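Local coordinates for acetyltransferase, GNAT family (Bacillus anthracis str. Sterne, PDB 3FBU), which binds coenzyme A and, as a member of the GNAT family, probably transfers the acetyl group of acetyl-CoA to an acceptor that is not known, at residues I121-P126 against E159-I164; G139-G144 against A163-E168; H82-G87 against M115-I120. All blocks are in the same frame, centred on the assembly; numbering follows the deposited sequence.

Contact 3 is the first to close: strand 83-90 runs out, helix 99-114 returns, and 115-120 lies down parallel to 82-87, completing a beta-alpha-beta unit. The same strand, 119-124, goes straight on into contact 1, so the two follow in series. From 121-126 the chain passes through helix 129-137 and strand 141-152 before 159-164 comes back antiparallel. Contact 2 starts inside that loop, at 139-144, and closes at 163-168 on the same final strand, 155-165; its second segment shares Ala-163 and Ile-164 with that of contact 1, and the two loops cross. Four neighbouring strands, 83-90, 119-124, 155-165 and 141-152, are thus joined; Arg-119 to Glu-143 bridges contacts 3 and 2.

Contact 1: I121-P126 against E159-I164; sequences IATCQP and EYYYAI
Strands 119-124 and 155-165 run antiparallel here, the axes of 121-124 and 159-164 lying 161° apart, and four backbone bonds set the register. Ala-122 and Tyr-162 exchange one pair, Cys-124 and Tyr-160 the other; the bond from Tyr-162 N to Ala-122 O (2.8 Å) is nearly straight and lies almost along the C=O axis. Tyr-160 can be followed outward. Its CB passes Cys-124 O, and CG stands anti to the carbonyl carbon (chi1 -76°), which carries the ring over Pro-126. Tyr-160 CE2 meets Pro-126 CA at 3.5 Å. Tyr-160 CZ meets Pro-126 CB at 3.6 Å. Pro-126 CG sits 3.8 Å from the centroid of the Tyr-160 ring, 8° off its normal: a CH-pi contact over the ring centre. At the tip, Tyr-160 OH shares a water with Pro-126 O. Tyr-132 and Tyr-145 meet this ring edge-to-face. On the other face of the sheet Tyr-161, with CG anti to its backbone N, crosses Ile-121 obliquely, and its OH comes 3.4 Å from Ile-121 CG2. Strand 119-124 lends Thr-123 and Cys-124 to the coenzyme A site, and 159-164 pairs with it in the sheet of the GNAT fold.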
# COMPACT_ATOMS: atom_id res chain seq x y z
N ILE A 121 -20.62 -11.68 -3.82
CA ILE A 121 -19.43 -12.17 -3.15
C ILE A 121 -18.20 -11.66 -3.88
O ILE A 121 -18.27 -11.24 -5.05
CB ILE A 121 -19.42 -13.73 -3.06
CG1 ILE A 121 -19.19 -14.40 -4.44
CG2 ILE A 121 -20.73 -14.25 -2.37
CD1 ILE A 121 -17.68 -14.65 -4.79
N ALA A 122 -17.08 -11.74 -3.19
CA ALA A 122 -15.77 -11.40 -3.75
C ALA A 122 -14.70 -12.21 -3.01
O ALA A 122 -14.88 -12.62 -1.85
CB ALA A 122 -15.47 -9.89 -3.65
N THR A 123 -13.59 -12.45 -3.70
CA THR A 123 -12.48 -13.17 -3.09
C THR A 123 -11.18 -12.43 -3.36
O THR A 123 -11.08 -11.66 -4.34
CB THR A 123 -12.31 -14.60 -3.64
OG1 THR A 123 -12.05 -14.55 -5.04
CG2 THR A 123 -13.56 -15.41 -3.40
N CYS A 124 -10.22 -12.66 -2.49
CA CYS A 124 -8.86 -12.20 -2.77
C CYS A 124 -7.84 -12.88 -1.86
O CYS A 124 -8.18 -13.52 -0.88
CB CYS A 124 -8.74 -10.70 -2.63
SG CYS A 124 -8.80 -10.14 -0.97
N GLN A 125 -6.57 -12.74 -2.23
CA GLN A 125 -5.48 -13.20 -1.38
C GLN A 125 -5.33 -12.28 -0.17
O GLN A 125 -5.46 -11.06 -0.31
CB GLN A 125 -4.18 -13.24 -2.17
CG GLN A 125 -3.98 -14.52 -2.95
CD GLN A 125 -5.05 -14.74 -3.98
OE1 GLN A 125 -5.12 -14.01 -4.97
NE2 GLN A 125 -5.92 -15.74 -3.76
N PRO A 126 -5.04 -12.84 1.01
CA PRO A 126 -4.85 -12.02 2.23
C PRO A 126 -3.74 -10.98 2.10
O PRO A 126 -3.81 -9.95 2.75
CB PRO A 126 -4.53 -13.06 3.30
CG PRO A 126 -5.23 -14.31 2.80
CD PRO A 126 -4.93 -14.28 1.32
N GLU A 159 -7.17 -17.72 0.32
CA GLU A 159 -8.18 -16.83 -0.21
C GLU A 159 -9.04 -16.34 0.94
O GLU A 159 -9.48 -17.15 1.75
CB GLU A 159 -9.03 -17.62 -1.21
CG GLU A 159 -10.07 -16.90 -1.92
CD GLU A 159 -10.79 -17.81 -2.92
OE1 GLU A 159 -10.45 -19.02 -2.98
OE2 GLU A 159 -11.65 -17.32 -3.66
N TYR A 160 -9.29 -15.03 0.98
CA TYR A 160 -10.40 -14.50 1.79
C TYR A 160 -11.65 -14.46 0.95
O TYR A 160 -11.59 -14.15 -0.23
CB TYR A 160 -10.13 -13.06 2.21
CG TYR A 160 -9.13 -12.82 3.32
CD1 TYR A 160 -8.94 -13.72 4.35
CD2 TYR A 160 -8.44 -11.62 3.37
CE1 TYR A 160 -8.04 -13.46 5.38
CE2 TYR A 160 -7.57 -11.34 4.39
CZ TYR A 160 -7.36 -12.26 5.38
OH TYR A 160 -6.48 -11.96 6.40
N TYR A 161 -12.79 -14.74 1.58
CA TYR A 161 -14.07 -14.70 0.93
C TYR A 161 -14.97 -13.71 1.67
O TYR A 161 -15.20 -13.83 2.88
CB TYR A 161 -14.65 -16.09 1.03
CG TYR A 161 -15.87 -16.39 0.24
CD1 TYR A 161 -15.81 -17.21 -0.88
CD2 TYR A 161 -17.12 -15.88 0.64
CE1 TYR A 161 -16.97 -17.53 -1.56
CE2 TYR A 161 -18.26 -16.19 -0.04
CZ TYR A 161 -18.18 -17.02 -1.14
OH TYR A 161 -19.36 -17.30 -1.80
N TYR A 162 -15.44 -12.73 0.93
CA TYR A 162 -16.33 -11.69 1.43
C TYR A 162 -17.70 -11.78 0.78
O TYR A 162 -17.83 -12.25 -0.36
CB TYR A 162 -15.74 -10.31 1.12
CG TYR A 162 -14.66 -9.87 2.06
CD1 TYR A 162 -13.38 -10.41 1.98
CD2 TYR A 162 -14.91 -8.93 3.07
CE1 TYR A 162 -12.40 -10.00 2.83
CE2 TYR A 162 -13.91 -8.53 3.92
CZ TYR A 162 -12.66 -9.08 3.80
OH TYR A 162 -11.61 -8.73 4.62
N ALA A 163 -18.74 -11.31 1.49
CA ALA A 163 -20.08 -11.34 0.96
C ALA A 163 -20.91 -10.17 1.49
O ALA A 163 -20.67 -9.66 2.60
CB ALA A 163 -20.79 -12.65 1.31
N ILE A 164 -21.90 -9.80 0.70
CA ILE A 164 -22.93 -8.84 1.14
C ILE A 164 -24.29 -9.30 0.66
O ILE A 164 -24.44 -9.83 -0.45
CB ILE A 164 -22.57 -7.42 0.70
CG1 ILE A 164 -23.53 -6.39 1.33
CG2 ILE A 164 -22.56 -7.28 -0.88
CD1 ILE A 164 -23.06 -4.90 1.10
O HOH W 1 -4.50 -10.13 5.55

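Contact 2: G139-G144 against A163-E168; sequences GMRREG and AILEEE
The Arg-141 guanidinium has Ala-163 O over one face, 3.6 Å above its plane and offset toward the rim, while Glu-143 OE2 and Glu-168 OE1 lie at its edge, in plane. It is the centre of a salt-bridge network at the open end of the beta hairpin 141-152/155-165. A bend at chi3 (-69°) turns the group so that it grips Glu-168 side-on, Arg-141 NE to Glu-168 OE2 at 2.9 Å and Arg-141 NH2 to Glu-168 OE1 at 3.0 Å, with the two planes 39° apart. OE2 offers its syn lone pair; OE1 is met from above the carboxylate plane. Arg-141 NH1, also in plane, binds the anti lone pair of Glu-143 OE2 at 2.9 Å. Glu-143 OE1 pairs with Arg-119, so the network reaches strand 119-124, and the Arg-141 guanidinium would probably favour the ionised form of both its carboxylates.

In the backbone, Arg-141 and Ala-163 form a hydrogen-bonded antiparallel pair: Arg-141 N to Ala-163 O spans 2.8 Å at 177°. Ala-163 CB faces Glu-143, which with Gly-144 forms a classic beta bulge opposite Tyr-161. Gly-139 ends the preceding helix in a Schellman motif, and its O takes a water that also bonds weakly to Glu-168 OE2. Glu-168 OE1 accepts a second bond as well, on its anti lone pair, from Leu-165 N at 2.9 Å.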
# COMPACT_ATOMS: atom_id res chain seq x y z
N GLY A 139 -19.00 -2.42 2.39
CA GLY A 139 -19.98 -3.03 3.29
C GLY A 139 -19.98 -4.55 3.31
O GLY A 139 -20.82 -5.16 3.95
N MET A 140 -19.01 -5.17 2.64
CA MET A 140 -18.92 -6.62 2.61
C MET A 140 -18.32 -7.17 3.91
O MET A 140 -17.52 -6.50 4.60
CB MET A 140 -18.15 -7.12 1.36
CG MET A 140 -18.62 -6.54 0.00
SD MET A 140 -17.70 -7.23 -1.47
CE MET A 140 -18.66 -8.75 -1.66
N ARG A 141 -18.74 -8.38 4.26
CA ARG A 141 -18.30 -9.06 5.46
C ARG A 141 -17.37 -10.20 5.08
O ARG A 141 -17.68 -10.95 4.16
CB ARG A 141 -19.48 -9.68 6.15
CG ARG A 141 -20.40 -8.74 6.87
CD ARG A 141 -21.69 -9.41 7.31
NE ARG A 141 -22.54 -9.76 6.18
CZ ARG A 141 -22.63 -10.99 5.67
NH1 ARG A 141 -21.96 -12.01 6.20
NH2 ARG A 141 -23.40 -11.19 4.62
N ARG A 142 -16.27 -10.36 5.81
CA ARG A 142 -15.39 -11.52 5.62
C ARG A 142 -16.10 -12.77 6.20
O ARG A 142 -16.33 -12.87 7.43
CB ARG A 142 -14.00 -11.32 6.24
CG ARG A 142 -13.11 -12.50 6.03
CD ARG A 142 -11.72 -12.37 6.67
NE ARG A 142 -11.04 -11.13 6.28
CZ ARG A 142 -9.95 -10.64 6.91
NH1 ARG A 142 -9.42 -11.27 7.96
NH2 ARG A 142 -9.41 -9.52 6.48
N GLU A 143 -16.46 -13.70 5.32
CA GLU A 143 -17.16 -14.94 5.71
C GLU A 143 -16.24 -16.17 5.73
O GLU A 143 -16.54 -17.19 6.39
CB GLU A 143 -18.29 -15.18 4.76
CG GLU A 143 -19.46 -14.22 4.95
CD GLU A 143 -20.68 -14.69 4.19
OE1 GLU A 143 -20.52 -15.35 3.15
OE2 GLU A 143 -21.82 -14.39 4.63
N GLY A 144 -15.13 -16.09 5.03
CA GLY A 144 -14.21 -17.21 4.93
C GLY A 144 -12.76 -16.87 4.76
O GLY A 144 -12.40 -15.83 4.22
N ALA A 163 -18.74 -11.31 1.49
CA ALA A 163 -20.08 -11.34 0.96
C ALA A 163 -20.91 -10.17 1.49
O ALA A 163 -20.67 -9.66 2.60
CB ALA A 163 -20.79 -12.65 1.31
N ILE A 164 -21.90 -9.80 0.70
CA ILE A 164 -22.93 -8.84 1.14
C ILE A 164 -24.29 -9.30 0.66
O ILE A 164 -24.44 -9.83 -0.45
CB ILE A 164 -22.57 -7.42 0.70
CG1 ILE A 164 -23.53 -6.39 1.33
CG2 ILE A 164 -22.56 -7.28 -0.88
CD1 ILE A 164 -23.06 -4.90 1.10
N LEU A 165 -25.27 -9.11 1.54
CA LEU A 165 -26.65 -9.51 1.29
C LEU A 165 -27.55 -8.32 0.93
O LEU A 165 -27.25 -7.19 1.30
CB LEU A 165 -27.19 -10.22 2.51
CG LEU A 165 -26.66 -11.64 2.79
CD1 LEU A 165 -26.93 -12.04 4.22
CD2 LEU A 165 -27.29 -12.63 1.81
N GLU A 166 -28.63 -8.63 0.21
CA GLU A 166 -29.68 -7.66 -0.17
C GLU A 166 -30.19 -6.85 1.01
O GLU A 166 -30.46 -5.67 0.87
CB GLU A 166 -30.86 -8.34 -0.89
CG GLU A 166 -31.49 -9.55 -0.19
CD GLU A 166 -32.64 -10.17 -0.99
OE1 GLU A 166 -33.52 -9.42 -1.47
OE2 GLU A 166 -32.68 -11.42 -1.13
N GLU A 167 -30.26 -7.46 2.19
CA GLU A 167 -30.81 -6.78 3.37
C GLU A 167 -29.87 -5.70 3.94
O GLU A 167 -30.29 -4.80 4.67
CB GLU A 167 -31.13 -7.81 4.46
CG GLU A 167 -32.29 -8.81 4.14
CD GLU A 167 -32.51 -9.87 5.24
OE1 GLU A 167 -31.65 -9.95 6.16
OE2 GLU A 167 -33.55 -10.61 5.18
N GLU A 168 -28.58 -5.79 3.61
CA GLU A 168 -27.55 -4.94 4.19
C GLU A 168 -27.32 -3.68 3.35
O GLU A 168 -26.49 -2.85 3.72
CB GLU A 168 -26.24 -5.71 4.32
CG GLU A 168 -26.31 -6.96 5.15
CD GLU A 168 -24.96 -7.66 5.20
OE1 GLU A 168 -24.68 -8.47 4.28
OE2 GLU A 168 -24.19 -7.40 6.15
O HOH W 2 -22.98 -4.73 5.21

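Contact 3: H82-G87 against M115-I120; sequences HTYEIG and MKLHRI
His-82, just ahead of strand 83-90, gives its carbonyl to two donors: His-118 N lies 2.9 Å from His-82 O, and Arg-119 N reaches the same oxygen at a longer distance. Both approach in the carbonyl plane, so one acceptor ties down the two residues, His-118 and Arg-119, at the start of strand 119-124. The His-82 imidazole folds toward the next residue, ND1 hydrogen-bonding to Thr-83 OG1 at 2.6 Å.

Thr-83 pairs in parallel with Arg-119. Their side chains run alongside each other in the same direction, and a water joins Thr-83 OG1 to Arg-119 NH2.

Tyr-84 comes next, its N bonded to Arg-119 O at 3.2 Å and its side chain on the other face of the sheet, along with that of Ile-120. CG anti to the carbonyl carbon (chi1 -90°) brings the ring across Leu-117 and Met-115, each at about a right angle. Leu-117 CD1 lies over one ring face, offset toward the rim, 3.9 Å from the centroid of Tyr-84 in a CH-pi contact, while Leu-117 CD2 touches CE2. Met-115, bent at chi3, sets its CE 3.3 Å from Tyr-84 OH, and its sulfur makes an oblique Met-aromatic contact. Tyr-84 OH is hydrogen-bonded to Lys-77. Farther along, Ile-86 CG2 meets Ile-120 CG2 at 3.7 Å, and helix 99-114 packs on both isoleucines, as befits a beta-alpha-beta crossover.

The chemistry is therefore divided between the two faces: the Tyr-84 face is largely apolar, packed by helix 99-114 and by Phe-75 of strand 68-79, whereas on the Thr-83 face the polar atoms are linked through water, and Arg-119, through its salt bridge to Glu-143, would probably favour the ionised form of that carboxylate.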
# COMPACT_ATOMS: atom_id res chain seq x y z
N HIS A 82 -29.04 -15.59 -8.78
CA HIS A 82 -29.38 -14.79 -7.60
C HIS A 82 -28.14 -14.27 -6.86
O HIS A 82 -28.25 -13.41 -6.02
CB HIS A 82 -30.21 -15.60 -6.62
CG HIS A 82 -29.62 -16.95 -6.32
ND1 HIS A 82 -28.52 -17.11 -5.51
CD2 HIS A 82 -29.96 -18.19 -6.75
CE1 HIS A 82 -28.23 -18.40 -5.42
NE2 HIS A 82 -29.09 -19.08 -6.17
N THR A 83 -26.98 -14.86 -7.16
CA THR A 83 -25.74 -14.54 -6.46
C THR A 83 -24.67 -14.26 -7.51
O THR A 83 -24.42 -15.10 -8.38
CB THR A 83 -25.31 -15.68 -5.53
OG1 THR A 83 -26.35 -15.94 -4.57
CG2 THR A 83 -24.02 -15.30 -4.76
N TYR A 84 -24.05 -13.09 -7.41
CA TYR A 84 -23.03 -12.62 -8.35
C TYR A 84 -21.70 -12.49 -7.61
O TYR A 84 -21.65 -12.42 -6.38
CB TYR A 84 -23.40 -11.24 -8.91
CG TYR A 84 -24.21 -11.29 -10.16
CD1 TYR A 84 -23.86 -10.51 -11.28
CD2 TYR A 84 -25.31 -12.13 -10.25
CE1 TYR A 84 -24.60 -10.58 -12.44
CE2 TYR A 84 -26.07 -12.18 -11.42
CZ TYR A 84 -25.70 -11.40 -12.49
OH TYR A 84 -26.44 -11.45 -13.67
N GLU A 85 -20.63 -12.44 -8.40
CA GLU A 85 -19.30 -12.16 -7.93
C GLU A 85 -18.83 -10.82 -8.51
O GLU A 85 -19.11 -10.49 -9.70
CB GLU A 85 -18.35 -13.28 -8.34
CG GLU A 85 -16.89 -13.00 -8.04
CD GLU A 85 -15.94 -14.14 -8.38
OE1 GLU A 85 -16.35 -15.14 -9.04
OE2 GLU A 85 -14.76 -14.01 -7.97
N ILE A 86 -18.14 -10.05 -7.69
CA ILE A 86 -17.61 -8.72 -8.05
C ILE A 86 -16.09 -8.70 -7.83
O ILE A 86 -15.56 -9.38 -6.95
CB ILE A 86 -18.33 -7.57 -7.24
CG1 ILE A 86 -18.05 -6.15 -7.81
CG2 ILE A 86 -17.97 -7.66 -5.74
CD1 ILE A 86 -18.99 -5.05 -7.22
N GLY A 87 -15.43 -7.87 -8.64
CA GLY A 87 -14.01 -7.64 -8.59
C GLY A 87 -13.68 -6.37 -9.32
O GLY A 87 -14.58 -5.67 -9.81
N MET A 115 -31.21 -5.08 -10.41
CA MET A 115 -31.18 -6.49 -10.81
C MET A 115 -31.83 -7.40 -9.78
O MET A 115 -32.03 -8.58 -10.06
CB MET A 115 -29.74 -6.94 -11.06
CG MET A 115 -29.06 -6.23 -12.20
SD MET A 115 -27.34 -6.67 -12.55
CE MET A 115 -27.43 -8.43 -12.76
N LYS A 116 -32.15 -6.87 -8.61
CA LYS A 116 -32.88 -7.61 -7.58
C LYS A 116 -32.14 -8.91 -7.19
O LYS A 116 -32.75 -9.95 -6.95
CB LYS A 116 -34.32 -7.88 -8.04
CG LYS A 116 -35.04 -6.58 -8.40
CD LYS A 116 -36.45 -6.78 -8.92
CE LYS A 116 -37.08 -5.38 -9.17
NZ LYS A 116 -38.45 -5.41 -9.76
N LEU A 117 -30.82 -8.82 -7.11
CA LEU A 117 -29.99 -9.93 -6.66
C LEU A 117 -30.15 -10.17 -5.15
O LEU A 117 -30.51 -9.25 -4.40
CB LEU A 117 -28.53 -9.65 -6.97
CG LEU A 117 -28.13 -9.50 -8.43
CD1 LEU A 117 -26.63 -9.09 -8.57
CD2 LEU A 117 -28.43 -10.74 -9.23
N HIS A 118 -29.84 -11.39 -4.72
CA HIS A 118 -29.87 -11.74 -3.30
C HIS A 118 -28.56 -11.51 -2.57
O HIS A 118 -28.53 -11.12 -1.37
CB HIS A 118 -30.26 -13.21 -3.14
CG HIS A 118 -30.10 -13.70 -1.74
ND1 HIS A 118 -30.80 -13.18 -0.67
CD2 HIS A 118 -29.27 -14.64 -1.22
CE1 HIS A 118 -30.43 -13.79 0.44
NE2 HIS A 118 -29.50 -14.69 0.14
N ARG A 119 -27.47 -11.77 -3.27
CA ARG A 119 -26.16 -11.79 -2.63
C ARG A 119 -25.01 -11.52 -3.60
O ARG A 119 -25.11 -11.89 -4.68
CB ARG A 119 -25.94 -13.15 -1.96
CG ARG A 119 -24.68 -13.32 -1.08
CD ARG A 119 -24.79 -14.64 -0.30
NE ARG A 119 -23.61 -15.06 0.42
CZ ARG A 119 -22.77 -16.00 0.03
NH1 ARG A 119 -21.74 -16.26 0.75
NH2 ARG A 119 -22.96 -16.68 -1.06
N ILE A 120 -23.96 -10.85 -3.16
CA ILE A 120 -22.80 -10.59 -4.00
C ILE A 120 -21.55 -10.97 -3.18
O ILE A 120 -21.45 -10.64 -1.98
CB ILE A 120 -22.74 -9.14 -4.52
CG1 ILE A 120 -23.97 -8.82 -5.41
CG2 ILE A 120 -21.45 -8.88 -5.29
CD1 ILE A 120 -24.17 -7.28 -5.68
O HOH W 3 -25.56 -17.41 -2.56